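Side-chain contacts in photosystem II assembly protein Ycf48 (Thermosynechococcus elongatus, PDB 5OJ5), which binds the C-terminal extension of D1 and probably acts early in photosystem II assembly and in the replacement of photodamaged D1: residues Ala291-Gln296 and Trp302-Asp307; Leu273-Arg278 and Val283-Gly288; Asn45-Ile50 and Ile318-Pro323; Gln325-Gly330 and Leu335-Thr340; Leu238-Ile241 and Ile247-Ser250. One frame throughout, in Å; residues are numbered along the deposited sequence.

The five contacts belong to three blades of a seven-bladed beta-propeller. Interactions 1 and 2, with centres about 9 Å apart, share one sheet, and Leu293 N reaches Leu285 O across it at 2.9 Å. Interactions 3 and 4 share the sheet closed by strand 47-51 and have centres about 3 Å apart. These two blades meet where Trp284 CZ3 lies 3.3 Å from Trp47 NE1. On the other side, interaction 5 packs against interaction 2, centre to centre about 12 Å; its centre is about 22 Å from that of interaction 3. Its sheet begins just after the Arg-rich patch. Each contact joins strands of one blade, and blades meet through side chains that reach further.

Interaction 1. Residues Ala291-Gln296 and Trp302-Asp307; sequences ALLCSQ and WQQDVD
Trp302 turns CG away from its carbonyl carbon (chi1 -66°), and chi2 of 86° then lays the indole flat against Ser295. The evidence is Ser295 CB, 3.5 Å from the centroid of the six-membered ring of Trp302 and only 6° off its normal. Ser295 OG points elsewhere, gripped by Thr301 O and Gly299 N in the turn between the strands. Leu293 CB reaches the same indole obliquely, 3.7 Å from Trp302 CE3, while its CD2 meets Gln304 CG at 3.6 Å. Behind these side chains the backbones pair antiparallel. Cys294 and Gln303 form the hydrogen-bonded pair, with Cys294 N to Gln303 O and Gln303 N to Cys294 O both 2.9 Å. Asp305 N adds a further bond to Leu292 O, also 2.9 Å. Past it, one water accepts from both Leu292 N and Gln304 NE2, which ties the extended glutamine side chain back to the first strand. This hairpin forms the outer half of a propeller blade. Strand 292-295 lies between strands 283-287 and 303-304, Trp302 packs on Val283 and Leu285, and Gln304 bonds through its backbone to Pro40 and Leu42.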
# COMPACT_ATOMS: atom_id res chain seq x y z
N ALA A 291 -15.79 2.20 6.58
CA ALA A 291 -16.23 1.09 5.75
C ALA A 291 -15.16 0.02 5.65
O ALA A 291 -14.03 0.28 5.21
CB ALA A 291 -16.60 1.60 4.35
N LEU A 292 -15.52 -1.21 6.02
CA LEU A 292 -14.61 -2.34 5.92
C LEU A 292 -15.44 -3.57 5.67
O LEU A 292 -16.30 -3.91 6.49
CB LEU A 292 -13.77 -2.48 7.18
CG LEU A 292 -12.70 -3.59 7.13
CD1 LEU A 292 -11.66 -3.33 6.04
CD2 LEU A 292 -11.99 -3.72 8.48
N LEU A 293 -15.18 -4.26 4.55
CA LEU A 293 -15.94 -5.41 4.13
C LEU A 293 -15.01 -6.59 3.92
O LEU A 293 -13.82 -6.44 3.63
CB LEU A 293 -16.66 -5.13 2.81
CG LEU A 293 -17.49 -3.84 2.70
CD1 LEU A 293 -18.24 -3.84 1.34
CD2 LEU A 293 -18.35 -3.50 3.83
N CYS A 294 -15.59 -7.79 4.04
CA CYS A 294 -14.89 -9.03 3.82
C CYS A 294 -15.69 -9.93 2.90
O CYS A 294 -16.90 -10.09 3.07
CB CYS A 294 -14.61 -9.74 5.14
SG CYS A 294 -13.83 -11.33 5.02
N SER A 295 -15.00 -10.53 1.94
CA SER A 295 -15.56 -11.59 1.12
C SER A 295 -14.82 -12.88 1.43
O SER A 295 -13.58 -12.90 1.51
CB SER A 295 -15.37 -11.23 -0.35
OG SER A 295 -15.76 -12.35 -1.15
N GLN A 296 -15.56 -13.96 1.59
CA GLN A 296 -14.99 -15.27 1.85
C GLN A 296 -15.06 -16.16 0.62
O GLN A 296 -14.69 -17.34 0.68
CB GLN A 296 -15.66 -15.91 3.09
CG GLN A 296 -15.30 -15.11 4.35
CD GLN A 296 -16.02 -15.53 5.59
OE1 GLN A 296 -15.59 -16.45 6.28
NE2 GLN A 296 -17.10 -14.83 5.93
N TRP A 302 -20.05 -10.08 -0.35
CA TRP A 302 -19.40 -9.32 0.69
C TRP A 302 -20.30 -9.21 1.91
O TRP A 302 -21.52 -9.16 1.82
CB TRP A 302 -19.10 -7.88 0.17
CG TRP A 302 -18.08 -7.93 -0.95
CD1 TRP A 302 -18.33 -8.13 -2.28
CD2 TRP A 302 -16.66 -7.83 -0.81
NE1 TRP A 302 -17.14 -8.14 -2.97
CE2 TRP A 302 -16.11 -7.98 -2.10
CE3 TRP A 302 -15.79 -7.66 0.27
CZ2 TRP A 302 -14.75 -7.93 -2.33
CZ3 TRP A 302 -14.44 -7.62 0.04
CH2 TRP A 302 -13.92 -7.76 -1.25
N GLN A 303 -19.66 -9.11 3.05
CA GLN A 303 -20.31 -8.84 4.30
C GLN A 303 -19.56 -7.69 4.95
O GLN A 303 -18.36 -7.46 4.69
CB GLN A 303 -20.30 -10.08 5.19
CG GLN A 303 -21.16 -11.20 4.59
CD GLN A 303 -21.28 -12.44 5.46
OE1 GLN A 303 -20.55 -12.62 6.43
NE2 GLN A 303 -22.28 -13.30 5.14
N GLN A 304 -20.25 -6.95 5.79
CA GLN A 304 -19.67 -5.76 6.38
C GLN A 304 -19.18 -6.04 7.80
O GLN A 304 -19.86 -6.71 8.58
CB GLN A 304 -20.66 -4.60 6.42
CG GLN A 304 -20.07 -3.35 7.02
CD GLN A 304 -20.85 -2.11 6.69
OE1 GLN A 304 -22.02 -2.18 6.32
NE2 GLN A 304 -20.20 -0.97 6.84
N ASP A 305 -17.99 -5.52 8.14
CA ASP A 305 -17.52 -5.54 9.52
C ASP A 305 -18.12 -4.33 10.22
O ASP A 305 -17.61 -3.20 10.12
CB ASP A 305 -16.00 -5.50 9.55
CG ASP A 305 -15.44 -5.66 10.93
OD1 ASP A 305 -16.10 -5.32 11.92
OD2 ASP A 305 -14.27 -6.12 11.02
N VAL A 306 -19.24 -4.56 10.91
CA VAL A 306 -19.99 -3.43 11.43
C VAL A 306 -19.31 -2.81 12.64
O VAL A 306 -19.57 -1.64 12.94
CB VAL A 306 -21.47 -3.78 11.73
CG1 VAL A 306 -22.17 -4.18 10.39
CG2 VAL A 306 -21.60 -4.87 12.79
N ASP A 307 -18.48 -3.57 13.37
CA ASP A 307 -17.89 -3.02 14.58
C ASP A 307 -17.01 -1.85 14.27
O ASP A 307 -16.94 -0.91 15.06
CB ASP A 307 -17.06 -4.05 15.32
CG ASP A 307 -17.91 -5.18 15.79
OD1 ASP A 307 -18.40 -5.20 16.92
OD2 ASP A 307 -18.18 -6.03 14.92
O HOH W 1 -17.60 -1.17 8.11

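Interaction 2. Residues Leu273-Arg278 and Val283-Gly288; sequences LDLAYR and VWLAGG
Leu275 faces Leu285 in a non-hydrogen-bonded antiparallel pair and reaches diagonally to Val283. Its CB lies 4.1 Å from Leu285 CD1. With chi1 at -177°, CG swings beside the carbonyl carbon and comes 3.8 Å from Val283 CG1. At the tip the two methyls divide: Leu275 CD2 touches Val283 CG1 at 3.5 Å, while Leu275 CD1 approaches Leu285 CD1 at 4.2 Å. Val283 is shared with an aromatic ring, since its CG1 sits 4.0 Å from the centroid of the Tyr277 ring and 8° off the normal, a CH-pi contact over the face. Val283 CG2 adds a 3.5 Å contact with Tyr277 CE1.

The backbones of this hairpin are paired regularly through Ala276 and Trp284, but at the start of the first strand Leu273 and Asp274 both face Ala286, a classic beta bulge. There Ala286 O accepts two bonds, from Leu273 N at 2.7 Å and from the more distant Asp274 N. The polar ends find partners beyond the two segments: Asp274 OD2 accepts from Ile318 N of the next blade, and Glu282 takes both Arg278 NE and Trp284 NE1. Leu275, Tyr277, Val283 and Leu285 thus form one apolar layer, and Ala276, Trp284 and Ala286 pack on the other face; the directional bonds come from the backbone and from Asp274, Arg278 and Trp284 NE1.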
# COMPACT_ATOMS: atom_id res chain seq x y z
N LEU A 273 -11.01 2.36 -0.98
CA LEU A 273 -9.66 2.88 -1.06
C LEU A 273 -8.64 1.78 -1.31
O LEU A 273 -7.65 2.04 -1.97
CB LEU A 273 -9.34 3.64 0.23
CG LEU A 273 -10.24 4.87 0.43
CD1 LEU A 273 -10.18 5.39 1.84
CD2 LEU A 273 -9.87 5.94 -0.58
N ASP A 274 -8.82 0.58 -0.75
CA ASP A 274 -7.85 -0.49 -0.94
C ASP A 274 -8.54 -1.83 -0.82
O ASP A 274 -9.61 -1.96 -0.21
CB ASP A 274 -6.71 -0.40 0.09
CG ASP A 274 -5.46 -1.13 -0.35
OD1 ASP A 274 -5.32 -1.40 -1.57
OD2 ASP A 274 -4.57 -1.33 0.49
N LEU A 275 -7.90 -2.83 -1.42
CA LEU A 275 -8.40 -4.20 -1.45
C LEU A 275 -7.18 -5.10 -1.23
O LEU A 275 -6.14 -4.88 -1.87
CB LEU A 275 -9.02 -4.47 -2.84
CG LEU A 275 -9.68 -5.83 -3.06
CD1 LEU A 275 -10.69 -5.71 -4.17
CD2 LEU A 275 -8.68 -6.88 -3.44
N ALA A 276 -7.28 -6.06 -0.32
CA ALA A 276 -6.17 -6.98 -0.12
C ALA A 276 -6.66 -8.34 0.31
O ALA A 276 -7.67 -8.46 1.01
CB ALA A 276 -5.18 -6.44 0.93
N TYR A 277 -5.92 -9.36 -0.07
CA TYR A 277 -6.23 -10.74 0.24
C TYR A 277 -5.48 -11.20 1.49
O TYR A 277 -4.26 -11.06 1.57
CB TYR A 277 -5.85 -11.67 -0.91
CG TYR A 277 -6.71 -11.53 -2.14
CD1 TYR A 277 -7.59 -12.54 -2.49
CD2 TYR A 277 -6.64 -10.39 -2.97
CE1 TYR A 277 -8.37 -12.43 -3.63
CE2 TYR A 277 -7.45 -10.28 -4.10
CZ TYR A 277 -8.31 -11.30 -4.43
OH TYR A 277 -9.07 -11.16 -5.56
N ARG A 278 -6.19 -11.77 2.44
CA ARG A 278 -5.53 -12.45 3.55
C ARG A 278 -5.12 -13.86 3.15
O ARG A 278 -4.09 -14.37 3.60
CB ARG A 278 -6.45 -12.49 4.78
CG ARG A 278 -5.73 -13.03 6.00
CD ARG A 278 -6.61 -13.04 7.24
NE ARG A 278 -7.71 -14.00 7.17
CZ ARG A 278 -7.60 -15.29 7.45
NH1 ARG A 278 -6.43 -15.77 7.87
NH2 ARG A 278 -8.66 -16.07 7.35
N VAL A 283 -10.93 -11.91 1.14
CA VAL A 283 -10.57 -10.60 0.63
C VAL A 283 -11.16 -9.55 1.53
O VAL A 283 -12.29 -9.67 1.98
CB VAL A 283 -11.14 -10.38 -0.79
CG1 VAL A 283 -10.36 -9.24 -1.46
CG2 VAL A 283 -11.10 -11.67 -1.63
N TRP A 284 -10.38 -8.49 1.81
CA TRP A 284 -10.83 -7.35 2.58
C TRP A 284 -10.84 -6.11 1.69
O TRP A 284 -9.97 -5.93 0.83
CB TRP A 284 -9.94 -7.16 3.81
CG TRP A 284 -10.17 -8.23 4.83
CD1 TRP A 284 -9.61 -9.47 4.85
CD2 TRP A 284 -11.11 -8.17 5.91
NE1 TRP A 284 -10.13 -10.18 5.93
CE2 TRP A 284 -11.05 -9.40 6.58
CE3 TRP A 284 -11.99 -7.18 6.37
CZ2 TRP A 284 -11.82 -9.68 7.72
CZ3 TRP A 284 -12.79 -7.46 7.48
CH2 TRP A 284 -12.67 -8.70 8.15
N LEU A 285 -11.81 -5.24 1.94
CA LEU A 285 -12.05 -4.06 1.14
C LEU A 285 -12.30 -2.92 2.11
O LEU A 285 -13.24 -2.96 2.90
CB LEU A 285 -13.25 -4.31 0.21
CG LEU A 285 -13.66 -3.19 -0.71
CD1 LEU A 285 -12.60 -2.87 -1.74
CD2 LEU A 285 -14.94 -3.61 -1.43
N ALA A 286 -11.41 -1.92 2.07
CA ALA A 286 -11.40 -0.81 3.00
C ALA A 286 -11.79 0.47 2.30
O ALA A 286 -11.36 0.71 1.17
CB ALA A 286 -9.99 -0.65 3.59
N GLY A 287 -12.56 1.30 2.97
CA GLY A 287 -12.97 2.55 2.37
C GLY A 287 -13.19 3.66 3.36
O GLY A 287 -12.72 3.65 4.49
N GLY A 288 -13.91 4.64 2.89
CA GLY A 288 -14.10 5.83 3.68
C GLY A 288 -15.04 5.61 4.83
O GLY A 288 -15.91 4.73 4.84

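Interaction 3. Residues Asn45-Ile50 and Ile318-Pro323; sequences NPWEAI and ILFFSP
Phe320 CZ meets the edge of the Trp47 indole, and this one pair carries the contact. Along the second segment, Ile318 comes first, packing on Ile328 and on Trp284 of the preceding blade. Two residues on, Phe320 sends its ring tip to the indole: Phe320 CZ lies 3.7 Å from Trp47 CZ2 and 3.8 Å from Trp47 CH2. It arrives near the indole plane. The ring planes stand 48° apart, and the centroids of the Trp47 six-membered ring and the Phe320 ring are 5.8 Å apart, so the pairing is oblique, neither a stack nor edge-to-face. At the end Pro323 O accepts from Arg278 NH1. Asn45 OD1 accepts from Trp47 N at 3.0 Å, an Asx turn that fixes the backbone just where the indole leaves it. Strands 47-51 and 317-320 are the two outermost strands of one four-stranded blade. The aromatic pair thus spans strands 334-338 and 325-329, with Trp47 also edge-to-face with Tyr338 and with Trp284 of the adjoining blade.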
# COMPACT_ATOMS: atom_id res chain seq x y z
N ASN A 45 -15.32 -9.94 14.21
CA ASN A 45 -14.48 -8.81 13.85
C ASN A 45 -13.06 -9.10 14.31
O ASN A 45 -12.79 -9.05 15.52
CB ASN A 45 -14.97 -7.55 14.54
CG ASN A 45 -13.93 -6.44 14.40
OD1 ASN A 45 -13.26 -6.32 13.35
ND2 ASN A 45 -13.70 -5.69 15.46
N PRO A 46 -12.11 -9.34 13.40
CA PRO A 46 -10.73 -9.64 13.79
C PRO A 46 -9.90 -8.39 14.00
O PRO A 46 -8.73 -8.48 14.36
CB PRO A 46 -10.21 -10.43 12.59
CG PRO A 46 -10.95 -9.85 11.41
CD PRO A 46 -12.31 -9.50 11.94
N TRP A 47 -10.43 -7.21 13.79
CA TRP A 47 -9.62 -6.01 13.76
C TRP A 47 -9.70 -5.26 15.08
O TRP A 47 -10.78 -4.85 15.50
CB TRP A 47 -10.05 -5.12 12.60
CG TRP A 47 -9.81 -5.74 11.27
CD1 TRP A 47 -10.75 -6.32 10.44
CD2 TRP A 47 -8.57 -5.88 10.59
NE1 TRP A 47 -10.17 -6.79 9.31
CE2 TRP A 47 -8.83 -6.54 9.36
CE3 TRP A 47 -7.25 -5.48 10.88
CZ2 TRP A 47 -7.81 -6.80 8.43
CZ3 TRP A 47 -6.25 -5.73 9.96
CH2 TRP A 47 -6.55 -6.39 8.74
N GLU A 48 -8.57 -5.06 15.70
CA GLU A 48 -8.51 -4.26 16.92
C GLU A 48 -7.95 -2.88 16.61
O GLU A 48 -6.92 -2.75 15.97
CB GLU A 48 -7.67 -4.98 17.96
CG GLU A 48 -6.20 -5.09 17.78
CD GLU A 48 -5.50 -5.41 19.10
OE1 GLU A 48 -4.28 -5.12 19.20
OE2 GLU A 48 -6.16 -5.93 20.05
N ALA A 49 -8.61 -1.83 17.07
CA ALA A 49 -8.17 -0.47 16.83
C ALA A 49 -7.08 -0.10 17.82
O ALA A 49 -7.19 -0.36 19.01
CB ALA A 49 -9.32 0.52 16.94
N ILE A 50 -6.01 0.48 17.32
CA ILE A 50 -4.86 0.98 18.07
C ILE A 50 -4.73 2.46 17.74
O ILE A 50 -4.81 2.87 16.57
CB ILE A 50 -3.58 0.21 17.68
CG1 ILE A 50 -3.66 -1.26 18.14
CG2 ILE A 50 -2.32 0.91 18.27
CD1 ILE A 50 -2.56 -2.13 17.62
N ILE A 318 -4.55 -1.59 3.32
CA ILE A 318 -4.57 -2.87 4.02
C ILE A 318 -3.26 -3.58 3.73
O ILE A 318 -2.93 -3.78 2.56
CB ILE A 318 -5.73 -3.76 3.53
CG1 ILE A 318 -7.10 -3.06 3.60
CG2 ILE A 318 -5.71 -5.11 4.30
CD1 ILE A 318 -8.12 -3.77 2.69
N LEU A 319 -2.54 -4.00 4.76
CA LEU A 319 -1.26 -4.69 4.60
C LEU A 319 -1.33 -6.01 5.35
O LEU A 319 -1.36 -6.01 6.58
CB LEU A 319 -0.13 -3.83 5.17
CG LEU A 319 0.12 -2.53 4.41
CD1 LEU A 319 1.19 -1.70 5.08
CD2 LEU A 319 0.61 -2.79 2.95
N PHE A 320 -1.31 -7.12 4.63
CA PHE A 320 -1.19 -8.44 5.25
C PHE A 320 0.24 -8.90 5.10
O PHE A 320 0.79 -8.88 4.00
CB PHE A 320 -2.12 -9.46 4.62
CG PHE A 320 -3.55 -9.30 5.09
CD1 PHE A 320 -3.89 -9.63 6.38
CD2 PHE A 320 -4.54 -8.83 4.22
CE1 PHE A 320 -5.21 -9.48 6.81
CE2 PHE A 320 -5.83 -8.68 4.65
CZ PHE A 320 -6.16 -9.00 5.94
N PHE A 321 0.84 -9.28 6.19
CA PHE A 321 2.18 -9.86 6.20
C PHE A 321 2.18 -11.38 6.20
O PHE A 321 3.13 -11.99 5.71
CB PHE A 321 2.97 -9.29 7.39
CG PHE A 321 3.18 -7.83 7.25
CD1 PHE A 321 4.20 -7.36 6.42
CD2 PHE A 321 2.33 -6.91 7.84
CE1 PHE A 321 4.36 -6.02 6.19
CE2 PHE A 321 2.49 -5.53 7.60
CZ PHE A 321 3.52 -5.10 6.77
N SER A 322 1.10 -11.95 6.67
CA SER A 322 0.87 -13.39 6.60
C SER A 322 -0.61 -13.57 6.89
O SER A 322 -1.29 -12.61 7.23
CB SER A 322 1.68 -14.08 7.67
OG SER A 322 1.10 -13.90 8.95
N PRO A 323 -1.15 -14.80 6.83
CA PRO A 323 -2.57 -14.97 7.16
C PRO A 323 -2.93 -14.64 8.59
O PRO A 323 -4.12 -14.52 8.86
CB PRO A 323 -2.84 -16.43 6.82
CG PRO A 323 -1.91 -16.70 5.67
CD PRO A 323 -0.63 -15.97 6.10

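Interaction 4. Residues Gln325-Gly330 and Leu335-Thr340; sequences QGFILG and LLRYVT
A beta hairpin supplies the two central strands of the blade that closes the propeller ring, and Ile328 and Leu336 form its hydrogen-bonded pair. Ile328 N to Leu336 O and Leu336 N to Ile328 O are both 2.9 Å, and the strand axes run 162° apart, close to antiparallel. On the face bearing these two residues, Ile328 CB lies 4.0 Å from Leu336 CB, and Ile328 CD1 meets Leu336 CD1 at 4.1 Å, beneath the indole of Trp47. The other face carries Phe327 and Arg337, which run side by side. Here the aliphatic part of the arginine does the touching: Arg337 CG comes obliquely to Phe327 CE1 at 3.6 Å. A bend at chi3 (80°) then turns the guanidinium away, so that Arg337 NE forms a salt bridge with Glu48 on strand 47-51. Val339 CG2 lies over one face of that guanidinium, offset toward its rim. Phe327 in turn packs on Met61 of the next blade. Where the strands diverge, Tyr338 N still reaches Gly326 O at 2.9 Å, and one water completes the ladder, accepting from Gly326 N at 2.9 Å and donating to Tyr338 O at 2.8 Å.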
# COMPACT_ATOMS: atom_id res chain seq x y z
N GLN A 325 -1.25 -11.97 10.38
CA GLN A 325 -0.66 -10.70 10.78
C GLN A 325 -0.99 -9.68 9.71
O GLN A 325 -0.63 -9.86 8.53
CB GLN A 325 0.84 -10.80 10.94
CG GLN A 325 1.46 -9.53 11.47
CD GLN A 325 2.95 -9.66 11.67
OE1 GLN A 325 3.62 -10.34 10.91
NE2 GLN A 325 3.48 -9.00 12.69
N GLY A 326 -1.67 -8.61 10.10
CA GLY A 326 -2.09 -7.60 9.14
C GLY A 326 -2.53 -6.34 9.82
O GLY A 326 -2.86 -6.34 11.01
N PHE A 327 -2.53 -5.26 9.05
CA PHE A 327 -2.79 -3.94 9.55
C PHE A 327 -3.57 -3.15 8.53
O PHE A 327 -3.41 -3.32 7.31
CB PHE A 327 -1.49 -3.19 9.88
CG PHE A 327 -0.74 -3.83 10.96
CD1 PHE A 327 -0.92 -3.48 12.26
CD2 PHE A 327 0.15 -4.87 10.63
CE1 PHE A 327 -0.20 -4.17 13.25
CE2 PHE A 327 0.84 -5.55 11.59
CZ PHE A 327 0.66 -5.20 12.86
N ILE A 328 -4.40 -2.26 9.02
CA ILE A 328 -5.09 -1.29 8.17
C ILE A 328 -4.71 0.09 8.66
O ILE A 328 -4.77 0.38 9.87
CB ILE A 328 -6.61 -1.49 8.21
CG1 ILE A 328 -6.90 -2.87 7.58
CG2 ILE A 328 -7.31 -0.39 7.46
CD1 ILE A 328 -8.34 -3.28 7.59
N LEU A 329 -4.28 0.93 7.74
CA LEU A 329 -3.88 2.31 8.03
C LEU A 329 -5.10 3.24 7.95
O LEU A 329 -5.78 3.30 6.92
CB LEU A 329 -2.77 2.77 7.08
CG LEU A 329 -1.57 1.86 6.91
CD1 LEU A 329 -0.54 2.49 6.03
CD2 LEU A 329 -0.90 1.45 8.19
N GLY A 330 -5.40 3.89 9.06
CA GLY A 330 -6.40 4.92 9.15
C GLY A 330 -5.79 6.30 9.13
O GLY A 330 -4.63 6.48 8.78
N LEU A 335 -4.58 2.81 13.64
CA LEU A 335 -4.22 1.55 13.04
C LEU A 335 -5.31 0.53 13.40
O LEU A 335 -5.77 0.54 14.51
CB LEU A 335 -2.88 1.24 13.73
CG LEU A 335 -2.08 0.10 13.14
CD1 LEU A 335 -1.77 0.35 11.67
CD2 LEU A 335 -0.78 -0.02 13.95
N LEU A 336 -5.65 -0.38 12.50
CA LEU A 336 -6.32 -1.60 12.92
C LEU A 336 -5.32 -2.74 12.81
O LEU A 336 -4.55 -2.80 11.84
CB LEU A 336 -7.52 -1.93 12.05
CG LEU A 336 -8.54 -0.81 11.84
CD1 LEU A 336 -9.68 -1.32 10.92
CD2 LEU A 336 -9.02 -0.26 13.12
N ARG A 337 -5.34 -3.66 13.77
CA ARG A 337 -4.45 -4.81 13.82
C ARG A 337 -5.28 -6.10 13.78
O ARG A 337 -6.26 -6.24 14.51
CB ARG A 337 -3.60 -4.80 15.09
CG ARG A 337 -2.62 -5.97 15.18
CD ARG A 337 -1.72 -5.81 16.40
NE ARG A 337 -2.42 -6.25 17.60
CZ ARG A 337 -2.42 -7.50 18.06
NH1 ARG A 337 -1.77 -8.46 17.44
NH2 ARG A 337 -3.10 -7.80 19.14
N TYR A 338 -4.87 -7.03 12.92
CA TYR A 338 -5.59 -8.30 12.75
C TYR A 338 -5.29 -9.22 13.92
O TYR A 338 -4.12 -9.46 14.24
CB TYR A 338 -5.14 -8.96 11.44
CG TYR A 338 -5.97 -10.17 11.12
CD1 TYR A 338 -7.13 -10.05 10.39
CD2 TYR A 338 -5.61 -11.44 11.57
CE1 TYR A 338 -7.94 -11.15 10.11
CE2 TYR A 338 -6.41 -12.55 11.29
CZ TYR A 338 -7.57 -12.38 10.56
OH TYR A 338 -8.37 -13.47 10.31
N VAL A 339 -6.34 -9.76 14.53
CA VAL A 339 -6.23 -10.68 15.66
C VAL A 339 -7.02 -11.95 15.31
O VAL A 339 -8.26 -11.92 15.18
CB VAL A 339 -6.79 -10.05 16.94
CG1 VAL A 339 -6.70 -11.05 18.09
CG2 VAL A 339 -6.03 -8.76 17.27
N THR A 340 -6.30 -13.05 15.12
CA THR A 340 -6.96 -14.32 14.79
C THR A 340 -7.99 -14.69 15.86
O THR A 340 -7.73 -14.55 17.06
CB THR A 340 -5.90 -15.41 14.72
OG1 THR A 340 -4.89 -15.01 13.80
CG2 THR A 340 -6.50 -16.74 14.28
O HOH W 2 -1.80 -8.61 13.00

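Interaction 5. Residues Leu238-Ile241 and Ile247-Ser250; sequences LWMI and IAFS
The Phe249 ring is met across the hairpin by Trp239 CB, which approaches obliquely and lies 3.8 Å from Phe249 CD1. The indole itself takes little part in this pairing. Trp239 CG sits between its backbone N and carbonyl carbon (chi1 56°), a turn that carries the rings away from the partner strand and onto Asp274 and Leu275 of the next blade. Phe249 likewise extends to the following sheet, where its ring touches Tyr277. On the same face, two residues further along at the next non-hydrogen-bonded pair, Ile241 CG1 meets Ile247 CG2 at 4.0 Å. On the opposite face Met240 CG packs against Ala248 CB at 3.9 Å. The backbones of this hydrogen-bonded pair exchange two bonds, Met240 N to Ala248 O at 2.9 Å and Ala248 N to Met240 O at 3.0 Å.

At the end of the ladder a side chain replaces a backbone carbonyl. Leu238 N donates to Ser250 OG at 2.9 Å, with an N-H...O angle of 171°, while Ser250 N returns a bond to Leu238 O at 2.9 Å. The hydroxyl oxygen is placed by a chi1 of 67°, and the buried amide of Leu238 gains a nearly straight bond.

Strand 238-242 lies between strands 227-232 and 246-251. Met240 packs on Leu227 and Met230 of the first, and Trp239, Ile241 and Phe249 together join this sheet to strand 272-277.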
# COMPACT_ATOMS: atom_id res chain seq x y z
N LEU A 238 -5.81 -9.08 -12.07
CA LEU A 238 -5.88 -7.73 -11.56
C LEU A 238 -7.24 -7.49 -10.93
O LEU A 238 -8.26 -8.08 -11.33
CB LEU A 238 -5.68 -6.71 -12.67
CG LEU A 238 -4.32 -6.62 -13.40
CD1 LEU A 238 -4.42 -5.76 -14.70
CD2 LEU A 238 -3.32 -6.05 -12.49
N TRP A 239 -7.26 -6.56 -9.97
CA TRP A 239 -8.49 -6.00 -9.44
C TRP A 239 -8.46 -4.50 -9.66
O TRP A 239 -7.40 -3.89 -9.75
CB TRP A 239 -8.69 -6.35 -7.94
CG TRP A 239 -7.58 -5.93 -7.02
CD1 TRP A 239 -6.57 -6.73 -6.54
CD2 TRP A 239 -7.37 -4.64 -6.45
NE1 TRP A 239 -5.75 -6.02 -5.70
CE2 TRP A 239 -6.22 -4.73 -5.63
CE3 TRP A 239 -8.05 -3.41 -6.53
CZ2 TRP A 239 -5.73 -3.64 -4.92
CZ3 TRP A 239 -7.53 -2.31 -5.82
CH2 TRP A 239 -6.38 -2.44 -5.03
N MET A 240 -9.66 -3.91 -9.68
CA MET A 240 -9.82 -2.47 -9.73
C MET A 240 -10.90 -2.01 -8.77
O MET A 240 -11.92 -2.69 -8.59
CB MET A 240 -10.14 -1.94 -11.15
CG MET A 240 -11.42 -2.47 -11.76
SD MET A 240 -11.84 -1.71 -13.34
CE MET A 240 -10.47 -2.00 -14.32
N ILE A 241 -10.68 -0.84 -8.20
CA ILE A 241 -11.68 -0.04 -7.50
C ILE A 241 -11.95 1.18 -8.37
O ILE A 241 -11.01 1.88 -8.77
CB ILE A 241 -11.18 0.42 -6.12
CG1 ILE A 241 -10.98 -0.78 -5.20
CG2 ILE A 241 -12.16 1.44 -5.53
CD1 ILE A 241 -10.22 -0.44 -3.91
N ILE A 247 -16.22 -2.33 -7.80
CA ILE A 247 -14.99 -3.09 -8.02
C ILE A 247 -15.17 -4.06 -9.17
O ILE A 247 -16.30 -4.40 -9.55
CB ILE A 247 -14.47 -3.83 -6.76
CG1 ILE A 247 -15.35 -5.05 -6.47
CG2 ILE A 247 -14.35 -2.90 -5.60
CD1 ILE A 247 -14.86 -5.89 -5.28
N ALA A 248 -14.05 -4.53 -9.74
CA ALA A 248 -14.07 -5.58 -10.75
C ALA A 248 -12.76 -6.33 -10.77
O ALA A 248 -11.74 -5.88 -10.22
CB ALA A 248 -14.38 -5.01 -12.16
N PHE A 249 -12.78 -7.51 -11.39
CA PHE A 249 -11.62 -8.39 -11.50
C PHE A 249 -11.41 -8.77 -12.95
O PHE A 249 -12.37 -8.96 -13.71
CB PHE A 249 -11.85 -9.68 -10.70
CG PHE A 249 -12.08 -9.44 -9.24
CD1 PHE A 249 -11.00 -9.36 -8.38
CD2 PHE A 249 -13.34 -9.22 -8.73
CE1 PHE A 249 -11.19 -9.11 -7.01
CE2 PHE A 249 -13.53 -8.97 -7.36
CZ PHE A 249 -12.45 -8.91 -6.51
N SER A 250 -10.14 -8.91 -13.34
CA SER A 250 -9.83 -9.25 -14.71
C SER A 250 -10.09 -10.74 -14.98
O SER A 250 -10.12 -11.58 -14.07
CB SER A 250 -8.39 -8.86 -15.05
OG SER A 250 -7.46 -9.63 -14.34